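Local structure of beta-N-acetylhexosaminidase (Arthrobacter aurescens, 3RCN) at residues A197-S202 / R215-F220; H249-I254 / G278-V283; F151-N156 / D462-V467. The protein probably catalyses the hydrolysis of terminal non-reducing N-acetyl-D-hexosamine residues in N-acetyl-beta-D-hexosaminides, as a member of glycoside hydrolase family 20. All blocks are in the same frame, centred on the assembly; numbering follows the deposited sequence. Where two conformers were deposited one is given.

Contact 1. Residues A197-S202 / R215-F220; sequences AWRRES and RPHGGF. With SO4 (sulfate ion), chain B.
Arg199 and His217 form the centre of a short antiparallel beta ladder, a two-stranded ribbon in the family 20 catalytic domain whose arms are joined by a long irregular loop. Two backbone bonds tie this pair, Arg199 N to His217 O at 3.0 Å and His217 N to Arg199 O at 3.1 Å. A third, Gly219 N to Ala197 O, continues the ladder past the non-hydrogen-bonded pair Trp198 and Gly218. On the face carrying Arg199 and His217 the packing is close. The two side chains run side by side in the same direction, with the guanidinium and imidazole planes 38° apart, and NH2 of Arg199 comes within 3.5 Å of CD2 of His217. Arg199 CG is set between the backbone N and the carbonyl carbon (chi1 62°), and the extended chain beyond it brings NE to 2.9 Å from Ser202 OG. NH2 also donates to this hydroxyl, so that two nitrogens grip one oxygen in the guanidinium plane. The same head group reaches the carbonyls of Arg149 and Gln180, while His217 NE2 bonds to Phe151 N. An alanine at Arg199 would probably leave these two carbonyls without their donors, strip a flank from the His217 ring and leave the Ser202 hydroxyl to the water that spans it and the carbonyl of Arg215. The Ala197 end is closed as well: Ala197 CB packs on Phe220 CD2 (3.8 Å), and Trp522 of the second subunit lies on that phenylalanine. The open side is the margin at Arg200, where Trp198 CH2 sits over the guanidinium centre. The Arg215 side chain leaves the ribbon for the second subunit, pairing through NH1 with Asp462 there, and its NH2 donates to sulfate O3 at 3.0 Å.

Contact 2. Residues H249-I254 / G278-V283; sequences HSQAAI and GINETV
The amide groups of Gln251 and Asn280 meet with their side chains crossing at about a right angle and their planes 43° apart. Asn280 ND2 donates to Gln251 OE1, and the N-H points almost straight at the oxygen (172°); the modelled separation of 2.5 Å is doubtfully short at this resolution. The acceptor lies in the Asn280 amide plane, whereas the donor is tilted out of the Gln251 carbonyl plane. Gln251 CG is anti to the backbone N (chi1 -168°), and the extended chain carries the amide out from the first turn of helix 251-256 to the loop. Each amide has further partners: Gln251 NE2 reaches Glu272 O, and Asn280 ND2 also bonds to Asp179 OD2, which takes the backbone N of Gln251 as well. The loop contains an Asx turn, in which Asn280 OD1 accepts from Thr282 N at 3.0 Å, the donor standing above the carbonyl plane. Thus OD1 is used within the loop and ND2 toward the helix start. Further along, Ile254 CD1 lies 3.6 Å from Val283 O, an oxygen that accepts from Gln321 NE2, and 4.2 Å from Thr282 CG2. Two waters lie between the backbones: one accepts from His249 N and sits near Asn280 O, the other accepts from Ser250 N at 2.8 Å and sits near Thr282 O. Val283 and His249 bring the contact close to Glu316, the predicted proton donor, which the His249 side chain touches.

Contact 3. Residues F151-N156 / D462-V467; sequences FMPKDN and DSPRRV. With SO4 (sulfate ion), chain C.
Pro464, Met152 and Asn156 account for most of the surface buried here. Met152, modelled as selenomethionine, reaches Val467 tip to tip, its CE 3.6 Å from CG2 of that valine. The chain runs extended from the backbone and then bends at chi3 (-73°), which turns the methyl toward the second segment. There CE also lies 3.9 Å from Pro464 CA, wedged between the first turn's proline and the valine three residues on. Pro464 also meets Asn156. The two side chains cross obliquely, with Pro464 CG 3.5 Å from CG of the asparagine and Pro464 CB 3.6 Å from ND2, so the carboxamide packs against CB and CG of the proline. Pro153 CD adds a looser touch to Pro464 CG. Two helix starts are joined in this way, those of helices 154-166 and 464-471, which follow strands 140-146 and 449-456. These strands are parallel neighbours, so the contact ties the first and last segments of the catalytic alpha/beta barrel where it closes. Pro153 occupies the N-cap position of one helix and Ser463 that of the other. Ser463 OG accepts from Arg466 N at 3.2 Å, a capping bond. The same hydroxyl donates to sulfate O2 at 2.7 Å. Arg465, pointing away from the first segment, adds NH1 to sulfate O4 at the guanidinium edge, and Arg215 NH2 of the second subunit binds the same ion. Asp462 forms a salt bridge with that arginine through OD2.

In the fold
Contacts 2 and 3 are buried, while contact 1 is only partly so and has an exposed margin. None joins the same pair of elements: contact 1 pairs two short strands, contact 2 a helix start with a loop, contact 3 the starts of two barrel helices. Their chemistry differs too: ladder bonds and an arginine in contact 1, paired amides and waters in contact 2, van der Waals packing in contact 3, an asparagine amide laid on proline included. Contact 2 alone lies beside the predicted catalytic glutamate. Contacts 1 and 3 touch through Phe151, and both face the second subunit, sharing sulfate sites across the interface. Contacts 1 and 2 stay about 6 Å apart at their nearest atoms.

Contact 1. Residues A197-S202 / R215-F220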
loop_
_atom_site.group_PDB
_atom_site.type_symbol
_atom_site.label_atom_id
_atom_site.label_comp_id
_atom_site.label_asym_id
_atom_site.label_seq_id
_atom_site.Cartn_x
_atom_site.Cartn_y
_atom_site.Cartn_z
ATOM N N ALA A 197 0.145 10.558 19.406
ATOM C CA ALA A 197 0.303 9.863 18.123
ATOM C C ALA A 197 1.707 9.913 17.527
ATOM O O ALA A 197 1.920 9.408 16.418
ATOM C CB ALA A 197 -0.709 10.354 17.108
ATOM N N TRP A 198 2.652 10.536 18.235
ATOM C CA TRP A 198 4.035 10.607 17.748
ATOM C C TRP A 198 5.065 10.620 18.866
ATOM O O TRP A 198 4.787 11.073 19.968
ATOM C CB TRP A 198 4.242 11.826 16.827
ATOM C CG TRP A 198 4.190 13.157 17.530
ATOM C CD1 TRP A 198 3.067 13.854 17.875
ATOM C CD2 TRP A 198 5.308 13.959 17.963
ATOM N NE1 TRP A 198 3.412 15.034 18.495
ATOM C CE2 TRP A 198 4.775 15.124 18.562
ATOM C CE3 TRP A 198 6.695 13.801 17.908
ATOM C CZ2 TRP A 198 5.594 16.137 19.104
ATOM C CZ3 TRP A 198 7.505 14.809 18.442
ATOM C CH2 TRP A 198 6.945 15.960 19.035
ATOM N N ARG A 199 6.260 10.124 18.562
ATOM C CA ARG A 199 7.380 10.155 19.492
ATOM C C ARG A 199 8.597 10.797 18.814
ATOM O O ARG A 199 8.688 10.806 17.592
ATOM C CB ARG A 199 7.735 8.737 19.948
ATOM C CG ARG A 199 8.179 7.816 18.827
ATOM C CD ARG A 199 8.446 6.420 19.348
ATOM N NE ARG A 199 8.778 5.478 18.281
ATOM C CZ ARG A 199 7.898 4.667 17.694
ATOM N NH1 ARG A 199 6.613 4.680 18.060
ATOM N NH2 ARG A 199 8.302 3.840 16.733
ATOM N N ARG A 200 9.520 11.311 19.622
ATOM C CA ARG A 200 10.741 11.981 19.176
ATOM C C ARG A 200 11.669 11.073 18.372
ATOM O O ARG A 200 12.194 11.462 17.323
ATOM C CB ARG A 200 11.512 12.462 20.397
ATOM C CG ARG A 200 11.967 13.882 20.318
ATOM C CD ARG A 200 11.206 14.732 21.314
ATOM N NE ARG A 200 11.006 16.086 20.806
ATOM C CZ ARG A 200 10.145 16.954 21.319
ATOM N NH1 ARG A 200 9.399 16.605 22.359
ATOM N NH2 ARG A 200 10.028 18.167 20.790
ATOM N N GLU A 201 11.895 9.867 18.881
ATOM C CA GLU A 201 12.755 8.906 18.203
ATOM C C GLU A 201 12.407 7.477 18.604
ATOM O O GLU A 201 11.367 7.231 19.214
ATOM C CB GLU A 201 14.230 9.209 18.459
ATOM C CG GLU A 201 14.569 9.577 19.886
ATOM C CD GLU A 201 16.073 9.632 20.130
ATOM O OE1 GLU A 201 16.856 9.584 19.149
ATOM O OE2 GLU A 201 16.475 9.721 21.309
ATOM N N SER A 202 13.269 6.540 18.229
ATOM C CA SER A 202 13.022 5.128 18.457
ATOM C C SER A 202 14.312 4.405 18.793
ATOM O O SER A 202 15.361 4.698 18.223
ATOM C CB SER A 202 12.434 4.481 17.199
ATOM O OG SER A 202 11.242 5.117 16.782
ATOM N N ARG A 215 15.073 9.698 14.651
ATOM C CA ARG A 215 14.012 9.894 13.662
ATOM C C ARG A 215 12.616 9.877 14.295
ATOM O O ARG A 215 12.169 8.851 14.803
ATOM C CB ARG A 215 14.106 8.801 12.585
ATOM C CG ARG A 215 13.147 8.941 11.395
ATOM C CD ARG A 215 13.064 7.625 10.619
ATOM N NE ARG A 215 12.175 7.691 9.460
ATOM C CZ ARG A 215 12.592 7.842 8.199
ATOM N NH1 ARG A 215 13.892 7.948 7.932
ATOM N NH2 ARG A 215 11.708 7.886 7.200
ATOM N N PRO A 216 11.921 11.018 14.254
ATOM C CA PRO A 216 10.534 11.072 14.704
ATOM C C PRO A 216 9.717 9.964 14.045
ATOM O O PRO A 216 10.004 9.591 12.903
ATOM C CB PRO A 216 10.070 12.441 14.202
ATOM C CG PRO A 216 11.283 13.273 14.268
ATOM C CD PRO A 216 12.422 12.349 13.869
ATOM N N HIS A 217 8.742 9.413 14.769
ATOM C CA HIS A 217 7.811 8.464 14.168
ATOM C C HIS A 217 6.390 8.620 14.689
ATOM O O HIS A 217 6.178 8.830 15.886
ATOM C CB HIS A 217 8.263 7.011 14.344
ATOM C CG HIS A 217 7.261 6.031 13.818
ATOM N ND1 HIS A 217 7.191 5.681 12.487
ATOM C CD2 HIS A 217 6.226 5.401 14.429
ATOM C CE1 HIS A 217 6.189 4.838 12.307
ATOM N NE2 HIS A 217 5.586 4.654 13.470
ATOM N N GLY A 218 5.415 8.499 13.795
ATOM C CA GLY A 218 4.030 8.585 14.206
ATOM C C GLY A 218 2.992 8.553 13.103
ATOM O O GLY A 218 3.288 8.302 11.937
ATOM N N GLY A 219 1.743 8.733 13.516
ATOM C CA GLY A 219 0.598 8.793 12.627
ATOM C C GLY A 219 -0.589 8.250 13.411
ATOM O O GLY A 219 -0.428 7.770 14.533
ATOM N N PHE A 220 -1.779 8.313 12.836
ATOM C CA PHE A 220 -2.938 7.727 13.487
ATOM C C PHE A 220 -4.081 7.493 12.521
ATOM O O PHE A 220 -4.125 8.073 11.442
ATOM C CB PHE A 220 -3.401 8.584 14.663
ATOM C CG PHE A 220 -3.931 9.917 14.265
ATOM C CD1 PHE A 220 -5.246 10.059 13.881
ATOM C CD2 PHE A 220 -3.114 11.038 14.299
ATOM C CE1 PHE A 220 -5.738 11.295 13.512
ATOM C CE2 PHE A 220 -3.596 12.273 13.939
ATOM C CZ PHE A 220 -4.911 12.407 13.546
HETATM S S SO4 B . 8.064 6.790 7.986
HETATM O O1 SO4 B . 7.970 7.614 9.192
HETATM O O2 SO4 B . 7.849 7.625 6.811
HETATM O O3 SO4 B . 9.397 6.200 7.935
HETATM O O4 SO4 B . 7.066 5.724 8.019
HETATM O O HOH W 1 11.924 6.391 14.500
#

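Contact 2. Residues H249-I254 / G278-V283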
loop_
_atom_site.group_PDB
_atom_site.type_symbol
_atom_site.label_atom_id
_atom_site.label_comp_id
_atom_site.label_asym_id
_atom_site.label_seq_id
_atom_site.Cartn_x
_atom_site.Cartn_y
_atom_site.Cartn_z
ATOM N N HIS A 249 1.470 -0.360 29.728
ATOM C CA HIS A 249 1.686 0.094 28.343
ATOM C C HIS A 249 0.937 1.383 28.044
ATOM O O HIS A 249 0.374 1.538 26.987
ATOM C CB HIS A 249 1.275 -0.997 27.345
ATOM C CG HIS A 249 2.111 -2.231 27.447
ATOM N ND1 HIS A 249 1.838 -3.239 28.348
ATOM C CD2 HIS A 249 3.251 -2.590 26.812
ATOM C CE1 HIS A 249 2.759 -4.180 28.242
ATOM N NE2 HIS A 249 3.629 -3.809 27.319
ATOM N N SER A 250 0.804 2.232 29.041
ATOM C CA SER A 250 0.040 3.458 28.905
ATOM C C SER A 250 0.753 4.792 28.714
ATOM O O SER A 250 0.086 5.825 28.651
ATOM C CB SER A 250 -1.009 3.527 30.001
ATOM O OG SER A 250 -1.873 2.414 29.859
ATOM N N GLN A 251 2.082 4.809 28.651
ATOM C CA GLN A 251 2.777 6.108 28.612
ATOM C C GLN A 251 2.363 7.092 27.488
ATOM O O GLN A 251 2.568 8.295 27.617
ATOM C CB GLN A 251 4.288 5.943 28.621
ATOM C CG GLN A 251 5.009 7.245 28.878
ATOM C CD GLN A 251 6.439 7.030 29.298
ATOM O OE1 GLN A 251 6.752 6.054 29.987
ATOM N NE2 GLN A 251 7.323 7.937 28.885
ATOM N N ALA A 252 1.797 6.601 26.392
ATOM C CA ALA A 252 1.385 7.509 25.328
ATOM C C ALA A 252 0.182 8.310 25.784
ATOM O O ALA A 252 0.156 9.529 25.633
ATOM C CB ALA A 252 1.092 6.760 24.019
ATOM N N ALA A 253 -0.801 7.626 26.365
ATOM C CA ALA A 253 -1.967 8.291 26.944
ATOM C C ALA A 253 -1.591 9.235 28.109
ATOM O O ALA A 253 -2.139 10.333 28.240
ATOM C CB ALA A 253 -2.992 7.253 27.391
ATOM N N ILE A 254 -0.647 8.811 28.945
ATOM C CA ILE A 254 -0.160 9.642 30.044
ATOM C C ILE A 254 0.536 10.921 29.548
ATOM O O ILE A 254 0.346 11.989 30.123
ATOM C CB ILE A 254 0.759 8.834 31.002
ATOM C CG1 ILE A 254 -0.040 7.724 31.682
ATOM C CG2 ILE A 254 1.386 9.740 32.060
ATOM C CD1 ILE A 254 0.817 6.631 32.257
ATOM N N GLY A 278 10.385 -2.425 25.504
ATOM C CA GLY A 278 10.447 -3.179 26.741
ATOM C C GLY A 278 9.321 -2.864 27.697
ATOM O O GLY A 278 8.295 -2.310 27.299
ATOM N N ILE A 279 9.510 -3.221 28.963
ATOM C CA ILE A 279 8.468 -3.025 29.963
ATOM C C ILE A 279 8.629 -1.705 30.722
ATOM O O ILE A 279 9.707 -1.376 31.224
ATOM C CB ILE A 279 8.377 -4.223 30.927
ATOM C CG1 ILE A 279 8.111 -5.507 30.138
ATOM C CG2 ILE A 279 7.278 -4.009 31.973
ATOM C CD1 ILE A 279 7.984 -6.736 31.011
ATOM N N ASN A 280 7.538 -0.950 30.772
ATOM C CA ASN A 280 7.518 0.358 31.395
ATOM C C ASN A 280 7.068 0.301 32.861
ATOM O O ASN A 280 6.003 -0.235 33.178
ATOM C CB ASN A 280 6.578 1.270 30.611
ATOM C CG ASN A 280 6.956 2.719 30.732
ATOM O OD1 ASN A 280 7.753 3.094 31.588
ATOM N ND2 ASN A 280 6.393 3.548 29.871
ATOM N N GLU A 281 7.872 0.861 33.758
ATOM C CA GLU A 281 7.453 0.980 35.144
ATOM C C GLU A 281 6.424 2.099 35.290
ATOM O O GLU A 281 5.709 2.193 36.294
ATOM C CB GLU A 281 8.652 1.223 36.061
ATOM C CG GLU A 281 9.397 -0.043 36.469
ATOM C CD GLU A 281 10.450 0.203 37.548
ATOM O OE1 GLU A 281 10.522 1.334 38.082
ATOM O OE2 GLU A 281 11.204 -0.744 37.864
ATOM N N THR A 282 6.338 2.954 34.283
ATOM C CA THR A 282 5.367 4.034 34.333
ATOM C C THR A 282 4.010 3.568 33.811
ATOM O O THR A 282 3.870 3.202 32.655
ATOM C CB THR A 282 5.888 5.250 33.574
ATOM O OG1 THR A 282 7.011 5.774 34.288
ATOM C CG2 THR A 282 4.820 6.329 33.458
ATOM N N VAL A 283 3.007 3.590 34.680
ATOM C CA VAL A 283 1.701 3.037 34.341
ATOM C C VAL A 283 0.572 3.939 34.816
ATOM O O VAL A 283 0.810 4.968 35.445
ATOM C CB VAL A 283 1.541 1.623 34.926
ATOM C CG1 VAL A 283 2.611 0.721 34.365
ATOM C CG2 VAL A 283 1.648 1.647 36.437
HETATM O O HOH W 2 3.672 -1.229 31.385
HETATM O O HOH W 3 3.005 1.908 30.661
#

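Contact 3. Residues F151-N156 / D462-V467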
loop_
_atom_site.group_PDB
_atom_site.type_symbol
_atom_site.label_atom_id
_atom_site.label_comp_id
_atom_site.label_asym_id
_atom_site.label_seq_id
_atom_site.Cartn_x
_atom_site.Cartn_y
_atom_site.Cartn_z
ATOM N N PHE A 151 3.526 2.688 13.232
ATOM C CA PHE A 151 2.288 3.022 12.569
ATOM C C PHE A 151 2.308 2.468 11.154
ATOM O O PHE A 151 3.258 2.699 10.405
ATOM C CB PHE A 151 2.114 4.536 12.532
ATOM C CG PHE A 151 0.954 4.983 11.714
ATOM C CD1 PHE A 151 -0.344 4.826 12.188
ATOM C CD2 PHE A 151 1.154 5.559 10.466
ATOM C CE1 PHE A 151 -1.426 5.233 11.440
ATOM C CE2 PHE A 151 0.074 5.975 9.698
ATOM C CZ PHE A 151 -1.222 5.811 10.184
HETATM N N MSE A 152 1.270 1.720 10.797
HETATM C CA MSE A 152 1.156 1.223 9.439
HETATM C C MSE A 152 0.142 2.057 8.649
HETATM O O MSE A 152 -1.022 2.172 9.032
HETATM C CB MSE A 152 0.783 -0.257 9.410
HETATM C CG MSE A 152 0.694 -0.791 7.990
HETATM SE SE MSE A 152 0.451 -2.717 7.799
HETATM C CE MSE A 152 2.259 -3.277 8.316
ATOM N N PRO A 153 0.591 2.667 7.550
ATOM C CA PRO A 153 -0.359 3.473 6.788
ATOM C C PRO A 153 -1.560 2.641 6.344
ATOM O O PRO A 153 -1.440 1.435 6.108
ATOM C CB PRO A 153 0.467 3.940 5.597
ATOM C CG PRO A 153 1.905 3.911 6.109
ATOM C CD PRO A 153 1.946 2.700 6.972
ATOM N N LYS A 154 -2.713 3.302 6.266
ATOM C CA LYS A 154 -3.984 2.665 5.933
ATOM C C LYS A 154 -3.941 1.791 4.662
ATOM O O LYS A 154 -4.500 0.688 4.645
ATOM C CB LYS A 154 -5.060 3.744 5.824
ATOM C CG LYS A 154 -6.456 3.234 5.534
ATOM C CD LYS A 154 -7.480 4.337 5.779
ATOM C CE LYS A 154 -7.415 5.448 4.719
ATOM N NZ LYS A 154 -7.945 4.995 3.402
ATOM N N ASP A 155 -3.290 2.284 3.604
ATOM C CA ASP A 155 -3.141 1.522 2.358
ATOM C C ASP A 155 -2.540 0.126 2.599
ATOM O O ASP A 155 -2.968 -0.869 2.014
ATOM C CB ASP A 155 -2.276 2.293 1.340
ATOM C CG ASP A 155 -3.014 3.482 0.691
ATOM O OD1 ASP A 155 -2.332 4.387 0.128
ATOM O OD2 ASP A 155 -4.271 3.507 0.738
ATOM N N ASN A 156 -1.547 0.068 3.477
ATOM C CA ASN A 156 -0.868 -1.176 3.799
ATOM C C ASN A 156 -1.690 -2.100 4.703
ATOM O O ASN A 156 -1.671 -3.325 4.529
ATOM C CB ASN A 156 0.504 -0.872 4.393
ATOM C CG ASN A 156 1.364 -0.053 3.445
ATOM O OD1 ASN A 156 1.483 1.170 3.576
ATOM N ND2 ASN A 156 1.930 -0.720 2.455
ATOM N N ASP A 462 9.867 -1.622 10.988
ATOM C CA ASP A 462 9.672 -0.187 10.787
ATOM C C ASP A 462 9.134 0.201 9.402
ATOM O O ASP A 462 9.052 1.382 9.074
ATOM C CB ASP A 462 10.937 0.594 11.149
ATOM C CG ASP A 462 12.154 0.115 10.392
ATOM O OD1 ASP A 462 12.141 -1.042 9.910
ATOM O OD2 ASP A 462 13.120 0.902 10.280
ATOM N N SER A 463 8.850 -0.798 8.576
ATOM C CA SER A 463 8.135 -0.577 7.334
ATOM C C SER A 463 7.187 -1.740 7.132
ATOM O O SER A 463 7.380 -2.798 7.730
ATOM C CB SER A 463 9.107 -0.490 6.149
ATOM O OG SER A 463 9.745 -1.732 5.932
ATOM N N PRO A 464 6.164 -1.550 6.280
ATOM C CA PRO A 464 5.283 -2.659 5.890
ATOM C C PRO A 464 6.061 -3.783 5.193
ATOM O O PRO A 464 5.644 -4.934 5.236
ATOM C CB PRO A 464 4.291 -2.004 4.920
ATOM C CG PRO A 464 4.350 -0.554 5.221
ATOM C CD PRO A 464 5.732 -0.261 5.718
ATOM N N ARG A 465 7.175 -3.458 4.550
ATOM C CA ARG A 465 8.008 -4.505 3.973
ATOM C C ARG A 465 8.540 -5.405 5.087
ATOM O O ARG A 465 8.499 -6.629 4.988
ATOM C CB ARG A 465 9.167 -3.916 3.169
ATOM C CG ARG A 465 8.746 -2.944 2.078
ATOM C CD ARG A 465 9.964 -2.333 1.372
ATOM N NE ARG A 465 10.532 -3.257 0.401
ATOM C CZ ARG A 465 11.744 -3.145 -0.136
ATOM N NH1 ARG A 465 12.546 -2.148 0.201
ATOM N NH2 ARG A 465 12.156 -4.046 -1.007
ATOM N N ARG A 466 9.049 -4.803 6.152
ATOM C CA ARG A 466 9.594 -5.592 7.247
ATOM C C ARG A 466 8.502 -6.450 7.912
ATOM O O ARG A 466 8.731 -7.607 8.276
ATOM C CB ARG A 466 10.302 -4.687 8.255
ATOM C CG ARG A 466 11.604 -4.101 7.729
ATOM C CD ARG A 466 12.784 -4.525 8.592
ATOM N NE ARG A 466 12.867 -5.973 8.690
ATOM C CZ ARG A 466 13.025 -6.653 9.825
ATOM N NH1 ARG A 466 13.139 -6.027 10.992
ATOM N NH2 ARG A 466 13.085 -7.973 9.787
ATOM N N VAL A 467 7.305 -5.892 8.046
ATOM C CA VAL A 467 6.202 -6.671 8.575
ATOM C C VAL A 467 5.902 -7.897 7.705
ATOM O O VAL A 467 5.601 -8.984 8.216
ATOM C CB VAL A 467 4.935 -5.810 8.747
ATOM C CG1 VAL A 467 3.708 -6.702 8.899
ATOM C CG2 VAL A 467 5.090 -4.855 9.946
HETATM S S SO4 C . 12.672 -0.688 3.726
HETATM O O1 SO4 C . 13.945 -1.165 3.187
HETATM O O2 SO4 C . 11.985 -1.788 4.393
HETATM O O3 SO4 C . 12.946 0.376 4.686
HETATM O O4 SO4 C . 11.829 -0.164 2.654
#